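Local coordinates for DUF5636 domain-containing protein (PDB 4RD8) that is of unknown function but belongs to the DUF5636 family and, in Legionella pneumophila, folds into helices and loops without strands, at residues L78-L83 with E90-T95; A104-L109 with F114-S119; A86-G91 with I133-I138; T56-E61 with T72-T77; E150-P153 with D159-Y162. The protein carries 3 engineered substitutions. All coordinates share one frame; numbering follows the deposited sequence.

Contact 1: residues L78-L83 with E90-T95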
# COMPACT_ATOMS: atom_id res chain seq x y z
N LEU A 78 0.29 -11.37 8.11
CA LEU A 78 -0.18 -11.61 6.74
C LEU A 78 0.28 -10.48 5.82
O LEU A 78 0.79 -10.74 4.72
CB LEU A 78 -1.70 -11.75 6.68
CG LEU A 78 -2.35 -11.77 5.29
CD1 LEU A 78 -1.82 -12.93 4.45
CD2 LEU A 78 -3.88 -11.86 5.41
N ILE A 79 0.09 -9.24 6.25
CA ILE A 79 0.55 -8.09 5.46
C ILE A 79 2.06 -8.19 5.20
O ILE A 79 2.51 -8.01 4.06
CB ILE A 79 0.18 -6.76 6.16
CG1 ILE A 79 -1.34 -6.50 6.03
CG2 ILE A 79 0.99 -5.60 5.58
CD1 ILE A 79 -1.89 -5.46 7.00
N GLN A 80 2.84 -8.49 6.24
CA GLN A 80 4.29 -8.62 6.07
C GLN A 80 4.69 -9.73 5.10
O GLN A 80 5.64 -9.58 4.33
CB GLN A 80 5.01 -8.83 7.41
CG GLN A 80 6.53 -8.84 7.25
CD GLN A 80 7.05 -7.54 6.63
OE1 GLN A 80 7.01 -6.49 7.26
NE2 GLN A 80 7.53 -7.61 5.38
N GLU A 81 3.98 -10.86 5.14
CA GLU A 81 4.30 -11.96 4.23
C GLU A 81 4.09 -11.56 2.77
O GLU A 81 4.92 -11.86 1.91
CB GLU A 81 3.50 -13.22 4.59
CG GLU A 81 3.90 -13.80 5.94
CD GLU A 81 2.93 -14.86 6.44
OE1 GLU A 81 2.08 -15.34 5.66
OE2 GLU A 81 3.04 -15.23 7.63
N ILE A 82 2.98 -10.87 2.49
CA ILE A 82 2.70 -10.39 1.14
C ILE A 82 3.79 -9.42 0.70
O ILE A 82 4.29 -9.50 -0.42
CB ILE A 82 1.32 -9.72 1.07
CG1 ILE A 82 0.23 -10.78 1.29
CG2 ILE A 82 1.13 -9.03 -0.28
CD1 ILE A 82 -1.15 -10.21 1.56
N LEU A 83 4.17 -8.51 1.59
CA LEU A 83 5.20 -7.53 1.28
C LEU A 83 6.54 -8.18 1.05
O LEU A 83 7.26 -7.82 0.12
CB LEU A 83 5.32 -6.49 2.40
CG LEU A 83 4.13 -5.55 2.53
CD1 LEU A 83 4.36 -4.63 3.73
CD2 LEU A 83 3.93 -4.74 1.25
N GLU A 90 11.80 -7.44 5.49
CA GLU A 90 10.96 -8.19 6.41
C GLU A 90 10.85 -7.47 7.75
O GLU A 90 11.81 -7.40 8.53
CB GLU A 90 11.49 -9.60 6.61
CG GLU A 90 10.56 -10.48 7.44
CD GLU A 90 10.85 -11.95 7.25
OE1 GLU A 90 12.04 -12.31 7.12
OE2 GLU A 90 9.88 -12.74 7.20
N GLY A 91 9.68 -6.92 8.02
CA GLY A 91 9.47 -6.17 9.24
C GLY A 91 9.08 -4.74 8.93
O GLY A 91 9.89 -3.97 8.42
N MSE A 92 7.82 -4.40 9.22
CA MSE A 92 7.35 -3.03 9.07
C MSE A 92 7.93 -2.20 10.23
O MSE A 92 7.98 -2.68 11.37
CB MSE A 92 5.81 -2.97 9.08
CG MSE A 92 5.12 -3.66 7.89
SE MSE A 92 3.20 -3.29 7.83
CE MSE A 92 2.69 -4.07 9.54
N LEU A 93 8.36 -0.97 9.93
CA LEU A 93 9.00 -0.10 10.92
C LEU A 93 8.03 0.95 11.45
O LEU A 93 7.05 1.30 10.80
CB LEU A 93 10.21 0.61 10.31
CG LEU A 93 11.33 -0.28 9.77
CD1 LEU A 93 12.50 0.57 9.33
CD2 LEU A 93 11.78 -1.29 10.81
N GLN A 94 8.30 1.42 12.66
CA GLN A 94 7.73 2.67 13.16
C GLN A 94 8.81 3.28 14.05
O GLN A 94 9.83 2.64 14.30
CB GLN A 94 6.49 2.37 13.99
CG GLN A 94 6.80 1.55 15.24
CD GLN A 94 5.63 1.37 16.15
OE1 GLN A 94 4.73 0.57 15.89
NE2 GLN A 94 5.62 2.12 17.25
N THR A 95 8.60 4.49 14.53
CA THR A 95 9.50 5.01 15.56
C THR A 95 9.01 4.63 16.95
O THR A 95 7.82 4.38 17.16
CB THR A 95 9.67 6.54 15.49
OG1 THR A 95 8.41 7.16 15.79
CG2 THR A 95 10.14 6.97 14.10

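Contact 2: residues A104-L109 with F114-S119. Engineered in segment 104-109: Ala104 (natural residue Glu).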
# COMPACT_ATOMS: atom_id res chain seq x y z
N ALA A 104 12.59 13.55 4.83
CA ALA A 104 13.82 13.03 4.22
C ALA A 104 14.20 11.66 4.76
O ALA A 104 14.68 10.80 4.02
CB ALA A 104 14.95 13.99 4.42
N ASP A 105 14.01 11.47 6.06
CA ASP A 105 14.31 10.19 6.70
C ASP A 105 13.30 9.12 6.31
O ASP A 105 13.67 7.97 6.07
CB ASP A 105 14.35 10.36 8.22
CG ASP A 105 15.52 11.20 8.67
OD1 ASP A 105 16.61 11.05 8.07
OD2 ASP A 105 15.36 12.03 9.59
N PHE A 106 12.03 9.51 6.26
CA PHE A 106 10.99 8.61 5.78
C PHE A 106 11.30 8.14 4.36
O PHE A 106 11.27 6.95 4.06
CB PHE A 106 9.62 9.29 5.83
CG PHE A 106 8.49 8.41 5.37
CD1 PHE A 106 7.89 7.52 6.24
CD2 PHE A 106 8.06 8.44 4.05
CE1 PHE A 106 6.86 6.69 5.82
CE2 PHE A 106 7.02 7.60 3.62
CZ PHE A 106 6.43 6.73 4.50
N MSE A 107 11.61 9.09 3.48
CA MSE A 107 11.87 8.76 2.08
C MSE A 107 13.16 7.94 1.91
O MSE A 107 13.25 7.09 1.03
CB MSE A 107 11.85 10.01 1.20
CG MSE A 107 10.45 10.61 1.09
SE MSE A 107 9.11 9.36 0.34
CE MSE A 107 8.79 10.41 -1.27
N PHE A 108 14.13 8.17 2.79
CA PHE A 108 15.33 7.33 2.78
C PHE A 108 14.96 5.87 3.07
O PHE A 108 15.44 4.93 2.41
CB PHE A 108 16.37 7.83 3.80
CG PHE A 108 17.51 6.87 4.01
CD1 PHE A 108 18.58 6.85 3.12
CD2 PHE A 108 17.50 5.97 5.07
CE1 PHE A 108 19.63 5.95 3.30
CE2 PHE A 108 18.55 5.07 5.25
CZ PHE A 108 19.61 5.06 4.36
N LEU A 109 14.09 5.65 4.06
CA LEU A 109 13.72 4.28 4.40
C LEU A 109 12.88 3.64 3.29
O LEU A 109 13.01 2.45 3.03
CB LEU A 109 12.97 4.25 5.73
CG LEU A 109 13.90 4.62 6.89
CD1 LEU A 109 13.10 4.79 8.19
CD2 LEU A 109 14.98 3.53 7.08
N PHE A 114 11.95 -0.44 3.03
CA PHE A 114 11.14 -0.64 4.23
C PHE A 114 9.73 -0.09 4.09
O PHE A 114 9.53 1.01 3.58
CB PHE A 114 11.80 0.03 5.45
CG PHE A 114 13.11 -0.59 5.85
CD1 PHE A 114 13.14 -1.67 6.72
CD2 PHE A 114 14.31 -0.10 5.36
CE1 PHE A 114 14.34 -2.24 7.11
CE2 PHE A 114 15.52 -0.68 5.73
CZ PHE A 114 15.53 -1.76 6.62
N MSE A 115 8.75 -0.87 4.57
CA MSE A 115 7.39 -0.38 4.76
C MSE A 115 7.29 0.17 6.17
O MSE A 115 7.83 -0.41 7.11
CB MSE A 115 6.37 -1.52 4.59
CG MSE A 115 4.92 -1.12 4.91
SE MSE A 115 4.23 0.29 3.80
CE MSE A 115 4.60 -0.50 2.07
N LEU A 116 6.60 1.30 6.33
CA LEU A 116 6.40 1.88 7.65
C LEU A 116 4.93 2.07 7.96
O LEU A 116 4.09 2.10 7.05
CB LEU A 116 7.10 3.24 7.72
CG LEU A 116 8.62 3.17 7.54
CD1 LEU A 116 9.00 3.47 6.11
CD2 LEU A 116 9.30 4.14 8.49
N LYS A 117 4.62 2.22 9.25
CA LYS A 117 3.31 2.65 9.69
C LYS A 117 2.97 3.98 9.02
O LYS A 117 3.87 4.79 8.77
CB LYS A 117 3.34 2.86 11.20
CG LYS A 117 2.55 1.87 12.01
CD LYS A 117 2.62 2.24 13.48
CE LYS A 117 1.86 1.26 14.34
NZ LYS A 117 1.78 1.74 15.75
N ASP A 118 1.69 4.21 8.75
CA ASP A 118 1.23 5.45 8.12
C ASP A 118 1.73 6.65 8.92
O ASP A 118 2.14 7.67 8.36
CB ASP A 118 -0.30 5.52 8.07
CG ASP A 118 -0.93 4.46 7.15
OD1 ASP A 118 -0.19 3.79 6.39
OD2 ASP A 118 -2.17 4.33 7.18
N SER A 119 1.68 6.52 10.24
CA SER A 119 1.99 7.64 11.14
C SER A 119 3.49 7.97 11.20
O SER A 119 3.89 8.95 11.80
CB SER A 119 1.45 7.34 12.54
OG SER A 119 1.92 6.08 12.99

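Contact 3: residues A86-G91 with I133-I138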
# COMPACT_ATOMS: atom_id res chain seq x y z
N ALA A 86 7.12 -9.62 -2.28
CA ALA A 86 7.33 -8.59 -3.29
C ALA A 86 8.68 -7.90 -3.17
O ALA A 86 8.95 -6.92 -3.88
CB ALA A 86 6.21 -7.55 -3.25
N GLY A 87 9.53 -8.38 -2.26
CA GLY A 87 10.87 -7.81 -2.14
C GLY A 87 11.04 -6.73 -1.10
O GLY A 87 12.11 -6.13 -0.99
N PHE A 88 10.00 -6.47 -0.31
CA PHE A 88 10.14 -5.51 0.78
C PHE A 88 11.02 -6.10 1.90
O PHE A 88 11.17 -7.32 2.02
CB PHE A 88 8.78 -5.13 1.36
CG PHE A 88 7.96 -4.24 0.45
CD1 PHE A 88 7.35 -4.76 -0.68
CD2 PHE A 88 7.82 -2.90 0.74
CE1 PHE A 88 6.60 -3.93 -1.52
CE2 PHE A 88 7.07 -2.07 -0.09
CZ PHE A 88 6.45 -2.60 -1.22
N ARG A 89 11.60 -5.22 2.72
CA ARG A 89 12.31 -5.68 3.90
C ARG A 89 11.32 -6.41 4.80
O ARG A 89 10.15 -6.04 4.87
CB ARG A 89 12.88 -4.50 4.68
CG ARG A 89 13.82 -3.63 3.86
CD ARG A 89 15.27 -4.09 3.97
NE ARG A 89 16.13 -3.19 3.20
CZ ARG A 89 17.45 -3.11 3.32
NH1 ARG A 89 18.11 -3.86 4.20
NH2 ARG A 89 18.12 -2.25 2.55
N GLU A 90 11.80 -7.44 5.49
CA GLU A 90 10.96 -8.19 6.41
C GLU A 90 10.85 -7.47 7.75
O GLU A 90 11.81 -7.40 8.53
CB GLU A 90 11.49 -9.60 6.61
CG GLU A 90 10.56 -10.48 7.44
CD GLU A 90 10.85 -11.95 7.25
OE1 GLU A 90 12.04 -12.31 7.12
OE2 GLU A 90 9.88 -12.74 7.20
N GLY A 91 9.68 -6.92 8.02
CA GLY A 91 9.47 -6.17 9.24
C GLY A 91 9.08 -4.74 8.93
O GLY A 91 9.89 -3.97 8.42
N ILE A 133 -1.48 -1.76 3.31
CA ILE A 133 -2.60 -2.42 2.63
C ILE A 133 -2.68 -2.07 1.14
O ILE A 133 -2.93 -2.96 0.32
CB ILE A 133 -3.94 -2.16 3.36
CG1 ILE A 133 -3.93 -2.85 4.72
CG2 ILE A 133 -5.10 -2.69 2.54
CD1 ILE A 133 -5.12 -2.52 5.60
N GLN A 134 -2.46 -0.80 0.79
CA GLN A 134 -2.41 -0.42 -0.63
C GLN A 134 -1.42 -1.28 -1.38
O GLN A 134 -1.74 -1.82 -2.45
CB GLN A 134 -2.04 1.06 -0.80
CG GLN A 134 -3.18 2.01 -0.51
CD GLN A 134 -2.69 3.43 -0.27
OE1 GLN A 134 -1.64 3.63 0.35
NE2 GLN A 134 -3.43 4.41 -0.77
N TRP A 135 -0.23 -1.41 -0.82
CA TRP A 135 0.79 -2.24 -1.44
C TRP A 135 0.40 -3.71 -1.51
O TRP A 135 0.62 -4.35 -2.54
CB TRP A 135 2.19 -1.97 -0.83
CG TRP A 135 2.69 -0.70 -1.41
CD1 TRP A 135 2.62 0.55 -0.85
CD2 TRP A 135 3.24 -0.52 -2.73
NE1 TRP A 135 3.14 1.48 -1.73
CE2 TRP A 135 3.51 0.85 -2.88
CE3 TRP A 135 3.53 -1.40 -3.78
CZ2 TRP A 135 4.08 1.37 -4.06
CZ3 TRP A 135 4.09 -0.89 -4.94
CH2 TRP A 135 4.36 0.49 -5.07
N CYS A 136 -0.22 -4.24 -0.46
CA CYS A 136 -0.71 -5.61 -0.53
C CYS A 136 -1.73 -5.78 -1.66
O CYS A 136 -1.73 -6.81 -2.31
CB CYS A 136 -1.33 -6.08 0.79
SG CYS A 136 -0.12 -6.27 2.11
N LEU A 137 -2.59 -4.79 -1.88
CA LEU A 137 -3.59 -4.90 -2.95
C LEU A 137 -2.91 -4.94 -4.33
O LEU A 137 -3.27 -5.74 -5.19
CB LEU A 137 -4.60 -3.75 -2.87
CG LEU A 137 -5.45 -3.71 -1.59
CD1 LEU A 137 -6.29 -2.44 -1.55
CD2 LEU A 137 -6.35 -4.95 -1.48
N ILE A 138 -1.93 -4.06 -4.51
CA ILE A 138 -1.11 -4.03 -5.72
C ILE A 138 -0.41 -5.37 -5.96
O ILE A 138 -0.44 -5.90 -7.08
CB ILE A 138 -0.08 -2.90 -5.64
CG1 ILE A 138 -0.78 -1.57 -5.84
CG2 ILE A 138 1.02 -3.06 -6.69
CD1 ILE A 138 -0.01 -0.42 -5.20

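Contact 4: residues T56-E61 with T72-T77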
# COMPACT_ATOMS: atom_id res chain seq x y z
N THR A 56 -9.33 -14.50 7.04
CA THR A 56 -10.36 -15.38 7.60
C THR A 56 -9.82 -16.79 7.76
O THR A 56 -10.03 -17.44 8.79
CB THR A 56 -11.60 -15.44 6.68
OG1 THR A 56 -12.18 -14.13 6.57
CG2 THR A 56 -12.63 -16.40 7.25
N MSE A 57 -9.13 -17.27 6.73
CA MSE A 57 -8.49 -18.58 6.74
C MSE A 57 -7.50 -18.68 7.90
O MSE A 57 -7.45 -19.67 8.62
CB MSE A 57 -7.71 -18.76 5.44
CG MSE A 57 -8.20 -19.88 4.55
SE MSE A 57 -6.79 -20.38 3.31
CE MSE A 57 -5.36 -20.68 4.60
N ARG A 58 -6.70 -17.63 8.04
CA ARG A 58 -5.64 -17.56 9.03
C ARG A 58 -6.16 -17.62 10.46
O ARG A 58 -5.69 -18.43 11.26
CB ARG A 58 -4.87 -16.26 8.81
CG ARG A 58 -3.45 -16.26 9.31
CD ARG A 58 -2.75 -15.00 8.81
NE ARG A 58 -1.38 -14.91 9.30
CZ ARG A 58 -0.31 -15.22 8.58
NH1 ARG A 58 -0.45 -15.64 7.33
NH2 ARG A 58 0.90 -15.10 9.12
N LEU A 59 -7.14 -16.78 10.76
CA LEU A 59 -7.75 -16.73 12.09
C LEU A 59 -8.37 -18.07 12.47
O LEU A 59 -8.17 -18.56 13.59
CB LEU A 59 -8.83 -15.64 12.16
CG LEU A 59 -8.39 -14.20 11.92
CD1 LEU A 59 -9.58 -13.26 12.11
CD2 LEU A 59 -7.26 -13.82 12.86
N LYS A 60 -9.11 -18.66 11.54
CA LYS A 60 -9.82 -19.91 11.80
C LYS A 60 -8.85 -21.05 12.09
O LYS A 60 -9.08 -21.85 13.00
CB LYS A 60 -10.72 -20.28 10.61
CG LYS A 60 -11.94 -19.38 10.44
CD LYS A 60 -12.69 -19.70 9.16
N GLU A 61 -7.78 -21.12 11.31
CA GLU A 61 -6.76 -22.16 11.49
C GLU A 61 -6.17 -22.10 12.90
O GLU A 61 -5.84 -23.14 13.48
CB GLU A 61 -5.66 -22.02 10.43
CG GLU A 61 -4.65 -23.15 10.40
CD GLU A 61 -3.94 -23.27 9.06
N THR A 72 -5.28 -8.95 15.30
CA THR A 72 -4.49 -7.80 14.87
C THR A 72 -3.08 -8.25 14.51
O THR A 72 -2.50 -7.78 13.52
CB THR A 72 -4.43 -6.71 15.97
OG1 THR A 72 -5.73 -6.11 16.13
CG2 THR A 72 -3.42 -5.62 15.60
N LYS A 73 -2.54 -9.16 15.30
CA LYS A 73 -1.22 -9.71 15.04
C LYS A 73 -1.22 -10.53 13.75
O LYS A 73 -0.30 -10.42 12.94
CB LYS A 73 -0.76 -10.58 16.22
CG LYS A 73 0.74 -10.78 16.30
CD LYS A 73 1.13 -12.24 16.13
CE LYS A 73 2.62 -12.45 16.35
NZ LYS A 73 2.99 -13.89 16.32
N GLN A 74 -2.26 -11.32 13.54
CA GLN A 74 -2.36 -12.16 12.35
C GLN A 74 -2.45 -11.35 11.05
O GLN A 74 -1.83 -11.72 10.05
CB GLN A 74 -3.54 -13.13 12.46
CG GLN A 74 -3.26 -14.29 13.39
CD GLN A 74 -1.95 -14.97 13.08
OE1 GLN A 74 -1.70 -15.36 11.95
NE2 GLN A 74 -1.10 -15.11 14.09
N LEU A 75 -3.21 -10.26 11.07
CA LEU A 75 -3.30 -9.38 9.91
C LEU A 75 -1.95 -8.74 9.59
O LEU A 75 -1.57 -8.63 8.43
CB LEU A 75 -4.35 -8.29 10.14
CG LEU A 75 -4.42 -7.20 9.05
CD1 LEU A 75 -4.73 -7.81 7.71
CD2 LEU A 75 -5.46 -6.15 9.40
N ARG A 76 -1.24 -8.32 10.63
CA ARG A 76 0.08 -7.70 10.46
C ARG A 76 1.08 -8.67 9.86
O ARG A 76 1.87 -8.30 8.98
CB ARG A 76 0.60 -7.16 11.79
CG ARG A 76 0.34 -5.68 12.02
CD ARG A 76 -0.25 -5.43 13.40
NE ARG A 76 0.14 -4.14 13.96
CZ ARG A 76 -0.65 -3.08 14.03
NH1 ARG A 76 -1.90 -3.13 13.59
NH2 ARG A 76 -0.19 -1.95 14.56
N THR A 77 1.06 -9.91 10.33
CA THR A 77 1.98 -10.92 9.81
C THR A 77 1.59 -11.32 8.39
O THR A 77 2.45 -11.56 7.56
CB THR A 77 2.08 -12.15 10.74
OG1 THR A 77 0.77 -12.68 10.98
CG2 THR A 77 2.71 -11.77 12.07

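Contact 5: residues E150-P153 with D159-Y162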
# COMPACT_ATOMS: atom_id res chain seq x y z
N GLU A 150 2.99 -5.64 -16.12
CA GLU A 150 3.78 -5.89 -17.32
C GLU A 150 4.68 -7.12 -17.15
O GLU A 150 5.77 -7.19 -17.72
CB GLU A 150 4.59 -4.65 -17.70
CG GLU A 150 3.77 -3.36 -17.69
CD GLU A 150 2.70 -3.33 -18.77
OE1 GLU A 150 2.98 -3.78 -19.90
OE2 GLU A 150 1.58 -2.86 -18.48
N ASN A 151 4.19 -8.08 -16.37
CA ASN A 151 4.87 -9.36 -16.16
C ASN A 151 6.25 -9.25 -15.51
O ASN A 151 7.12 -10.10 -15.74
CB ASN A 151 4.97 -10.15 -17.46
CG ASN A 151 5.06 -11.64 -17.22
OD1 ASN A 151 4.66 -12.13 -16.17
ND2 ASN A 151 5.61 -12.36 -18.19
N ILE A 152 6.46 -8.21 -14.70
CA ILE A 152 7.67 -8.17 -13.88
C ILE A 152 7.53 -9.28 -12.83
O ILE A 152 6.41 -9.65 -12.48
CB ILE A 152 7.91 -6.79 -13.19
CG1 ILE A 152 6.83 -6.47 -12.17
CG2 ILE A 152 8.01 -5.69 -14.23
CD1 ILE A 152 7.19 -5.28 -11.27
N PRO A 153 8.66 -9.83 -12.36
CA PRO A 153 8.55 -10.82 -11.29
C PRO A 153 7.97 -10.19 -10.03
O PRO A 153 8.28 -9.03 -9.72
CB PRO A 153 10.01 -11.21 -11.04
CG PRO A 153 10.68 -10.99 -12.37
CD PRO A 153 10.03 -9.74 -12.91
N ASP A 159 11.87 -3.32 -5.63
CA ASP A 159 12.98 -2.66 -6.30
C ASP A 159 12.57 -1.82 -7.52
O ASP A 159 13.09 -0.73 -7.72
CB ASP A 159 14.03 -3.68 -6.75
CG ASP A 159 14.79 -4.31 -5.59
OD1 ASP A 159 14.63 -3.84 -4.44
OD2 ASP A 159 15.56 -5.26 -5.83
N ARG A 160 11.65 -2.34 -8.32
CA ARG A 160 11.30 -1.67 -9.58
C ARG A 160 10.33 -0.51 -9.43
O ARG A 160 10.24 0.35 -10.31
CB ARG A 160 10.72 -2.67 -10.58
CG ARG A 160 11.73 -3.64 -11.14
CD ARG A 160 11.12 -4.45 -12.25
NE ARG A 160 12.03 -5.50 -12.69
CZ ARG A 160 12.10 -5.96 -13.94
NH1 ARG A 160 11.32 -5.44 -14.88
NH2 ARG A 160 12.95 -6.93 -14.25
N ILE A 161 9.57 -0.51 -8.34
CA ILE A 161 8.55 0.52 -8.15
C ILE A 161 8.67 1.27 -6.81
O ILE A 161 8.98 2.47 -6.78
CB ILE A 161 7.12 -0.05 -8.30
CG1 ILE A 161 6.99 -0.87 -9.60
CG2 ILE A 161 6.12 1.08 -8.31
CD1 ILE A 161 5.75 -1.78 -9.62
N TYR A 162 8.43 0.56 -5.71
CA TYR A 162 8.38 1.19 -4.39
C TYR A 162 9.62 2.00 -4.03
O TYR A 162 9.52 3.16 -3.64
CB TYR A 162 8.14 0.12 -3.33
CG TYR A 162 8.00 0.64 -1.91
CD1 TYR A 162 6.78 1.13 -1.44
CD2 TYR A 162 9.06 0.58 -1.03
CE1 TYR A 162 6.64 1.57 -0.12
CE2 TYR A 162 8.93 1.03 0.29
CZ TYR A 162 7.71 1.52 0.73
OH TYR A 162 7.60 1.95 2.05

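Contact 1: residues L78-L83 with E90-T95
Gln80 reaches from the helix to the returning chain with its carboxamide, and its OE1 lies 2.8 Å from Gly91 N. The same oxygen has the CG of selenomethionine Met92 at 3.5 Å, while the amide nitrogen NE2 passes 3.6 Å from Glu90 CA. What brings the carboxamide to this backbone is a first torsion that sets CG opposite the backbone N (chi1 -175°), followed by a bend at chi2. The amide is steadied from just outside the segment, where NE2 makes a weak hydrogen bond to Arg89 O. After helix 69-85 the chain passes Gln80 at residues 90-92 and then runs off in an irregular, extended form. At the positive phi of Gly91 (120°) a CB would be jammed against the carbonyl O of Glu90. Further along, the selenium of Met92 rests on the branch methyl of Ile79, SE to CG2 3.9 Å, the two side chains crossing at about a right angle. Leu83 adds a looser apolar touch, its CD1 standing 4.3 Å from Met92 CG. Behind this layer, Ile79 packs on Cys136 and Leu83 on Ile139, both of helix 130-144, and Met92 itself reaches Ala132 of that helix and Leu129 just before it.

Contact 2: residues A104-L109 with F114-S119
Leu109 and Phe114 are joined by the one hydrogen bond of this contact, from Phe114 N to Leu109 O (3.1 Å). The same oxygen also lies at the edge of the Phe114 ring, near its plane, with CD2 at 3.7 Å. The bond therefore ties the last turn of helix 103-111 to the chain that leaves it.

The rest is apolar, and Leu109 and Leu116 carry most of it. The two methyls of Leu116 part company: CD1 meets Phe106 CE1 at 3.9 Å, and CD2 meets Leu109 CD1, also at 3.9 Å. Leu109 divides in the same way, since its other methyl, CD2, lies 4.1 Å from Phe114 CD2. Phe106 arrives from about one turn earlier in the helix; with its CG turned away from the backbone N, in the anti position (chi1 -179°), its ring extends past Leu116, the two side chains running in opposite directions. Beyond the segments, Phe106 meets Trp180 edge to face, and Phe114 O accepts a hydrogen bond from Tyr162 OH.

The chemistry across the interface is thus one backbone hydrogen bond at the turn and otherwise hydrocarbon contacts between branched methyls and aromatic rings. No charged pair crosses, and the loop probably lies on the helix chiefly through apolar packing.

Contact 3: residues A86-G91 with I133-I138
Phe88 and Trp135 carry this buried contact between them. The far end of the phenyl ring, CZ, lies 3.8 Å above the indole plane, displaced toward the rim, so that its distance to Trp135 CE3 is 4.1 Å. The indole atom in turn lies at the edge of the phenyl ring. The planes are inclined at 58° and the centroid of the indole five-membered ring is 5.8 Å from that of Phe88, an oblique aromatic pair. On the other side of the indole plane sits the CD1 methyl of Ile138, from the next turn of the same helix, so Trp135 is held between a ring and a methyl.

The preceding helix ends in a way that probably helps to place Phe88. Gly87, with positive phi (95°), is the C-prime residue of a Schellman motif, in which Phe88 N bonds to Leu83 O and Gly87 N to Thr84 O; the chain then turns off and aims the phenyl at the helix opposite. Tyr162 meets both rings, Trp135 edge to face. The pair thus lies where helix 69-85 ends, against helix 130-144, with helix 157-162 alongside and Met115 of the loop after helix 103-111 touching both aromatics.

Contact 4: residues T56-E61 with T72-T77
Arg58 spans the gap to the neighbouring helix with a side chain that runs extended from CG to NE. From CB it leaves with CG roughly anti to the backbone N, and CG already passes 3.3 Å from Gln74 OE1. CD keeps beside the same oxygen and comes 3.6 Å from the backbone Gln74 O. NE then donates to Gln74 OE1 at 2.7 Å, a short but bent bond of 132°. The acceptor is tilted out of the guanidinium plane, and the amide and guanidinium planes are only 22° apart although the two side chains cross at about a right angle. At the tip, NH2 makes a weak hydrogen bond to Thr77 OG1 (3.1 Å), and beyond the segment it forms a salt bridge with Glu81 OE2.

These residues lie on two successive helices, 41-61 and 69-85, which form a helical hairpin; the short segments run at 132° to each other with axes 10.0 Å apart at closest approach. Leu59 supplies an apolar touch beside the arginine, its CD2 packing 3.8 Å from Gln74 CB as the two side chains slide past each other. Gln74 OE1 has a second donor in Lys62 NZ, just past the end of helix 41-61, so two cationic groups would probably polarise this carbonyl. Leu59 also packs on Val212 of helix 211-218, which Leu75 meets through Val216 and Ile217.

Contact 5: residues E150-P153 with D159-Y162
The loop that follows helix 130-144 packs against the latter part of the short helix 157-162, with Ile152 as its main residue and Pro153 at the rim. This is local packing of a connecting loop on the helix it leads into, and that helix has a wider pi-type turn at 159-162.

The CG2 methyl of Ile152 faces the arginine, 3.4 Å from Arg160 NH1 and 3.9 Å from Arg160 CD, approaching the guanidinium obliquely. CG1 occupies the position between the backbone N and the carbonyl carbon (chi1 66°), from which the CD1 methyl reaches Ile161 CD1 at 4.1 Å and still touches the CD of Arg160. Arg160 has its aliphatic chain extended from CG to NE, and the two side chains slide past each other in opposite directions, so that the arginine lies alongside the isoleucine. Pro153 CD stands 4.2 Å above one face of the guanidinium, toward the rim, and 4.3 Å from Arg160 NH2.

No hydrogen bond crosses between the segments. The charge of Arg160 is instead met by a salt bridge from NH2 to Glu156 OE1, which probably helps to hold the guanidinium over the loop. The backbone of Ile152 is tied to another helix, its O accepting a bond from Arg142 NE of helix 130-144. Ile161 is buried and packs also on Leu30 and Ile34 of helix 25-38 and on Trp135 of helix 130-144, so that the loop and helix 157-162 meet beside helices 25-38 and 130-144; Glu150 of the loop also touches Leu30.

In the fold
Along the chain contact 4 comes first, then contact 1, contact 3 opening where contact 1 ends, with contact 2 nested inside the loop that contact 3 closes, and contact 5 last. Contacts 1 and 4 share helix 69-85, their centres about 14 Å apart, and are linked by the Glu81–Arg58 salt bridge. Contacts 1 and 3 are the nearest pair, with centres about 7 Å apart. Contact 2 joins contact 1 through backbone bonds between Leu93 and both Met115 and Lys117. Tyr162 connects contact 5 to contacts 2 and 3. Contacts 4 and 5 lie about 27 Å apart between centres, and the set spans much of a fold made of helices and loops without strands.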